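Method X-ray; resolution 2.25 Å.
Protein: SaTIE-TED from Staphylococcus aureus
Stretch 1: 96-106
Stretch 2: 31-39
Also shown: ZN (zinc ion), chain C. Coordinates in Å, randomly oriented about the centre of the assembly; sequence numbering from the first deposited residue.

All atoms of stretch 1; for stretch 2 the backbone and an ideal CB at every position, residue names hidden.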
# COMPACT_ATOMS: atom_id res chain seq x y z
N GLN A 96 4.11 3.49 -14.89
CA GLN A 96 4.01 3.39 -13.42
C GLN A 96 3.80 1.96 -12.95
O GLN A 96 4.44 1.53 -11.99
CB GLN A 96 2.88 4.25 -12.82
CG GLN A 96 3.29 5.58 -12.22
CD GLN A 96 4.41 5.50 -11.19
OE1 GLN A 96 5.49 6.04 -11.41
NE2 GLN A 96 4.15 4.87 -10.07
N TYR A 97 2.88 1.25 -13.60
CA TYR A 97 2.67 -0.17 -13.28
C TYR A 97 3.96 -0.97 -13.40
O TYR A 97 4.29 -1.75 -12.52
CB TYR A 97 1.60 -0.81 -14.18
CG TYR A 97 1.41 -2.27 -13.84
CD1 TYR A 97 0.51 -2.67 -12.85
CD2 TYR A 97 2.17 -3.25 -14.47
CE1 TYR A 97 0.36 -4.01 -12.52
CE2 TYR A 97 2.04 -4.58 -14.14
CZ TYR A 97 1.14 -4.97 -13.17
OH TYR A 97 1.02 -6.30 -12.88
N ILE A 98 4.67 -0.77 -14.51
CA ILE A 98 5.93 -1.47 -14.76
C ILE A 98 6.96 -1.11 -13.69
O ILE A 98 7.63 -2.00 -13.15
CB ILE A 98 6.49 -1.17 -16.17
CG1 ILE A 98 5.63 -1.87 -17.22
CG2 ILE A 98 7.93 -1.63 -16.32
CD1 ILE A 98 5.90 -1.45 -18.65
N ALA A 99 7.09 0.19 -13.40
CA ALA A 99 8.03 0.66 -12.37
C ALA A 99 7.72 0.03 -11.01
O ALA A 99 8.62 -0.40 -10.30
CB ALA A 99 8.00 2.17 -12.27
N THR A 100 6.44 -0.03 -10.67
CA THR A 100 6.00 -0.63 -9.42
C THR A 100 6.35 -2.13 -9.38
O THR A 100 6.91 -2.61 -8.40
CB THR A 100 4.50 -0.40 -9.19
OG1 THR A 100 4.24 1.00 -9.19
CG2 THR A 100 4.04 -0.98 -7.86
N GLN A 101 6.02 -2.84 -10.46
CA GLN A 101 6.39 -4.26 -10.59
C GLN A 101 7.90 -4.45 -10.47
O GLN A 101 8.36 -5.37 -9.82
CB GLN A 101 5.92 -4.83 -11.94
CG GLN A 101 6.29 -6.29 -12.20
CD GLN A 101 5.60 -7.25 -11.25
OE1 GLN A 101 4.53 -7.77 -11.56
NE2 GLN A 101 6.21 -7.50 -10.10
N MSE A 102 8.66 -3.57 -11.13
CA MSE A 102 10.12 -3.64 -11.10
C MSE A 102 10.70 -3.39 -9.72
O MSE A 102 11.71 -4.01 -9.36
CB MSE A 102 10.75 -2.66 -12.09
CG MSE A 102 10.85 -3.30 -13.48
SE MSE A 102 11.26 -1.89 -14.79
CE MSE A 102 13.12 -1.53 -14.26
N LEU A 103 10.08 -2.49 -8.96
CA LEU A 103 10.52 -2.21 -7.58
C LEU A 103 10.19 -3.36 -6.63
O LEU A 103 11.01 -3.70 -5.77
CB LEU A 103 9.89 -0.90 -7.07
CG LEU A 103 10.35 -0.42 -5.68
CD1 LEU A 103 11.87 -0.39 -5.56
CD2 LEU A 103 9.77 0.96 -5.39
N ILE A 104 9.00 -3.94 -6.78
CA ILE A 104 8.62 -5.17 -6.08
C ILE A 104 9.65 -6.26 -6.36
O ILE A 104 10.11 -6.93 -5.44
CB ILE A 104 7.19 -5.64 -6.48
CG1 ILE A 104 6.15 -4.74 -5.80
CG2 ILE A 104 6.94 -7.10 -6.12
CD1 ILE A 104 4.76 -4.82 -6.42
N TRP A 105 10.01 -6.42 -7.63
CA TRP A 105 10.99 -7.43 -8.03
C TRP A 105 12.41 -7.17 -7.50
O TRP A 105 13.14 -8.13 -7.29
CB TRP A 105 11.04 -7.59 -9.55
CG TRP A 105 9.95 -8.42 -10.15
CD1 TRP A 105 9.00 -9.15 -9.50
CD2 TRP A 105 9.74 -8.63 -11.54
NE1 TRP A 105 8.19 -9.79 -10.41
CE2 TRP A 105 8.63 -9.49 -11.67
CE3 TRP A 105 10.39 -8.18 -12.70
CZ2 TRP A 105 8.13 -9.89 -12.92
CZ3 TRP A 105 9.89 -8.58 -13.94
CH2 TRP A 105 8.78 -9.43 -14.03
N GLU A 106 12.79 -5.91 -7.29
CA GLU A 106 14.08 -5.60 -6.65
C GLU A 106 14.19 -6.19 -5.25
O GLU A 106 15.25 -6.65 -4.86
CB GLU A 106 14.34 -4.09 -6.57
CG GLU A 106 14.71 -3.46 -7.90
CD GLU A 106 15.66 -2.27 -7.79
OE1 GLU A 106 16.64 -2.35 -7.02
OE2 GLU A 106 15.44 -1.26 -8.50
N UNK A 31 15.26 -11.02 -21.79
CA UNK A 31 14.77 -9.81 -22.44
C UNK A 31 13.25 -9.76 -22.37
O UNK A 31 12.58 -10.64 -22.91
CB UNK A 31 15.24 -9.75 -23.89
N UNK A 32 12.71 -8.74 -21.72
CA UNK A 32 11.26 -8.56 -21.64
C UNK A 32 10.85 -7.50 -22.64
O UNK A 32 11.03 -6.30 -22.39
CB UNK A 32 10.82 -8.17 -20.23
N UNK A 33 10.33 -7.95 -23.78
CA UNK A 33 9.85 -7.06 -24.85
C UNK A 33 8.32 -6.87 -24.83
O UNK A 33 7.74 -6.34 -25.78
CB UNK A 33 10.28 -7.62 -26.21
N UNK A 34 7.68 -7.30 -23.75
CA UNK A 34 6.30 -6.94 -23.44
C UNK A 34 6.10 -7.10 -21.94
O UNK A 34 6.97 -7.66 -21.25
CB UNK A 34 5.31 -7.80 -24.23
N UNK A 35 4.96 -6.64 -21.44
CA UNK A 35 4.70 -6.66 -20.01
C UNK A 35 3.27 -7.04 -19.70
O UNK A 35 2.33 -6.48 -20.27
CB UNK A 35 5.02 -5.30 -19.39
N UNK A 36 3.12 -8.00 -18.79
CA UNK A 36 1.80 -8.46 -18.35
C UNK A 36 1.35 -7.57 -17.20
O UNK A 36 2.01 -7.51 -16.16
CB UNK A 36 1.83 -9.93 -17.93
N UNK A 37 0.24 -6.86 -17.41
CA UNK A 37 -0.43 -6.16 -16.32
C UNK A 37 -1.51 -7.09 -15.82
O UNK A 37 -2.55 -7.27 -16.47
CB UNK A 37 -1.00 -4.81 -16.76
N UNK A 38 -1.27 -7.69 -14.65
CA UNK A 38 -2.14 -8.73 -14.11
C UNK A 38 -3.36 -8.17 -13.40
O UNK A 38 -3.27 -7.18 -12.67
CB UNK A 38 -1.35 -9.62 -13.14
N UNK A 39 -4.50 -8.82 -13.61
CA UNK A 39 -5.73 -8.57 -12.87
C UNK A 39 -6.23 -9.88 -12.29
O UNK A 39 -6.15 -10.91 -12.95
CB UNK A 39 -6.79 -7.93 -13.76
ZN ZN C . 8.34 -11.29 -26.34

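Stretch 1 is a helix; segment 35-39 crosses it almost at right angles (88°), the axes 9.6 Å apart at closest approach.

Position 31 has extended angles (-95/119) and no helix atom within 5.5 Å of its ideal CB; it is Thr 31.

At position 32 CA-to-CB points toward the helix, but again nothing lies within 5.5 Å. A long, flexible side chain could span the gap to Trp 105. The residue is Met 32, as selenomethionine, whose SE lies 4.0 Å from Trp 105 CH2, at the ring edge.

Position 33 (-99/12) leaves the extended region and is out of the helix's reach, but the zinc ion lies nearby, favouring a ligand such as a carboxylate or imidazole. Asp 33 binds it, OD1 to ZN 2.0 Å.

Position 34 points away from the helix, so a polar or long side chain would fit: Arg 34.

Position 35 carries the strongest prediction. Its CB points toward the helix, 4.0 Å from Ile 98 CD1, and beyond it Ile 98, Gln 101, Met 102 and Trp 105 offer a broad, mostly apolar surface. Leucine, methionine or an aromatic would suit; a large ring could reach the far residues. Trp 35 does so, with 132 Å² covered by the helix. Ile 98 CG2 sits over its six-membered ring, 3.7 Å from the centroid and 6° off the normal. Met 102 CG approaches Trp 35 CH2 at 3.6 Å, and Trp 105 CZ3 approaches Trp 35 CZ2 at 3.8 Å, the two indole planes tilted by 30° and slid apart. Water 1 donates to Gln 101 OE1 (2.9 Å) and the carbonyl O of position 36 (2.6 Å), and accepts a weak bond from Trp 35 NE1 (2.9 Å).

Position 36 points sideways with no helix atom near its CB; it is Ala 36.

At position 37 the CB also points sideways, yet lies 4.0 Å from Tyr 97 CE2. An aliphatic stem could cover that ring, whether or not it ends in a charge. Lys 37, all t, places CG 3.6 Å from the Tyr 97 centroid, 7° off the normal.

The backbone at position 38 matters regardless of side chain: its N donates to Tyr 97 OH (3.2 Å, 164°). With the ideal CB of position 38 4.1 Å from Tyr 97 OH, several apolar groups would fit. Phe 38 brings CD2 to 3.7 Å from Tyr 97 OH.

Position 39 points sideways, beyond contact with the helix, leaving the choice open; it is Tyr 39. Lys 37 NZ donates to Tyr 39 OH at 3.0 Å.

Stretch 2 31-39: TMDRWAKFY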
# COMPACT_ATOMS: atom_id res chain seq x y z
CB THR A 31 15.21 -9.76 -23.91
OG1 THR A 31 16.64 -9.83 -23.98
CG2 THR A 31 14.75 -8.46 -24.59
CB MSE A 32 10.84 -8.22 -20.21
CG MSE A 32 9.84 -9.27 -19.74
SE MSE A 32 9.33 -8.84 -17.91
CE MSE A 32 7.37 -9.00 -18.06
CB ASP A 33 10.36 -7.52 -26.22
CG ASP A 33 9.83 -8.89 -26.64
OD1 ASP A 33 9.28 -9.64 -25.82
OD2 ASP A 33 9.99 -9.22 -27.82
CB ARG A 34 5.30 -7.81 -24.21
CG ARG A 34 5.49 -9.30 -23.97
CD ARG A 34 4.24 -10.12 -24.29
NE ARG A 34 4.35 -11.47 -23.71
CZ ARG A 34 3.58 -12.51 -24.01
NH1 ARG A 34 3.79 -13.67 -23.39
NH2 ARG A 34 2.59 -12.42 -24.91
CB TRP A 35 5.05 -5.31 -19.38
CG TRP A 35 5.57 -5.46 -18.01
CD1 TRP A 35 4.85 -5.77 -16.90
CD2 TRP A 35 6.93 -5.34 -17.58
NE1 TRP A 35 5.67 -5.84 -15.81
CE2 TRP A 35 6.96 -5.58 -16.20
CE3 TRP A 35 8.13 -5.03 -18.24
CZ2 TRP A 35 8.14 -5.53 -15.44
CZ3 TRP A 35 9.30 -4.98 -17.49
CH2 TRP A 35 9.30 -5.23 -16.11
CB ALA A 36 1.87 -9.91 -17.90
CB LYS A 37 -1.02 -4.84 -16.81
CG LYS A 37 -1.56 -3.95 -15.70
CD LYS A 37 -2.28 -2.75 -16.27
CE LYS A 37 -2.71 -1.79 -15.17
NZ LYS A 37 -3.53 -0.68 -15.72
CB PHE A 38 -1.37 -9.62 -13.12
CG PHE A 38 -0.19 -10.34 -13.74
CD1 PHE A 38 -0.39 -11.40 -14.61
CD2 PHE A 38 1.12 -9.97 -13.41
CE1 PHE A 38 0.69 -12.08 -15.16
CE2 PHE A 38 2.20 -10.64 -13.96
CZ PHE A 38 1.99 -11.70 -14.84
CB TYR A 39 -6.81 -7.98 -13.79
CG TYR A 39 -6.53 -6.57 -14.25
CD1 TYR A 39 -5.61 -6.32 -15.27
CD2 TYR A 39 -7.21 -5.48 -13.69
CE1 TYR A 39 -5.36 -5.03 -15.70
CE2 TYR A 39 -6.96 -4.18 -14.13
CZ TYR A 39 -6.03 -3.96 -15.13
OH TYR A 39 -5.78 -2.68 -15.56
O HOH W 1 3.91 -7.65 -14.36
O HOH W 2 7.20 -12.04 -24.61
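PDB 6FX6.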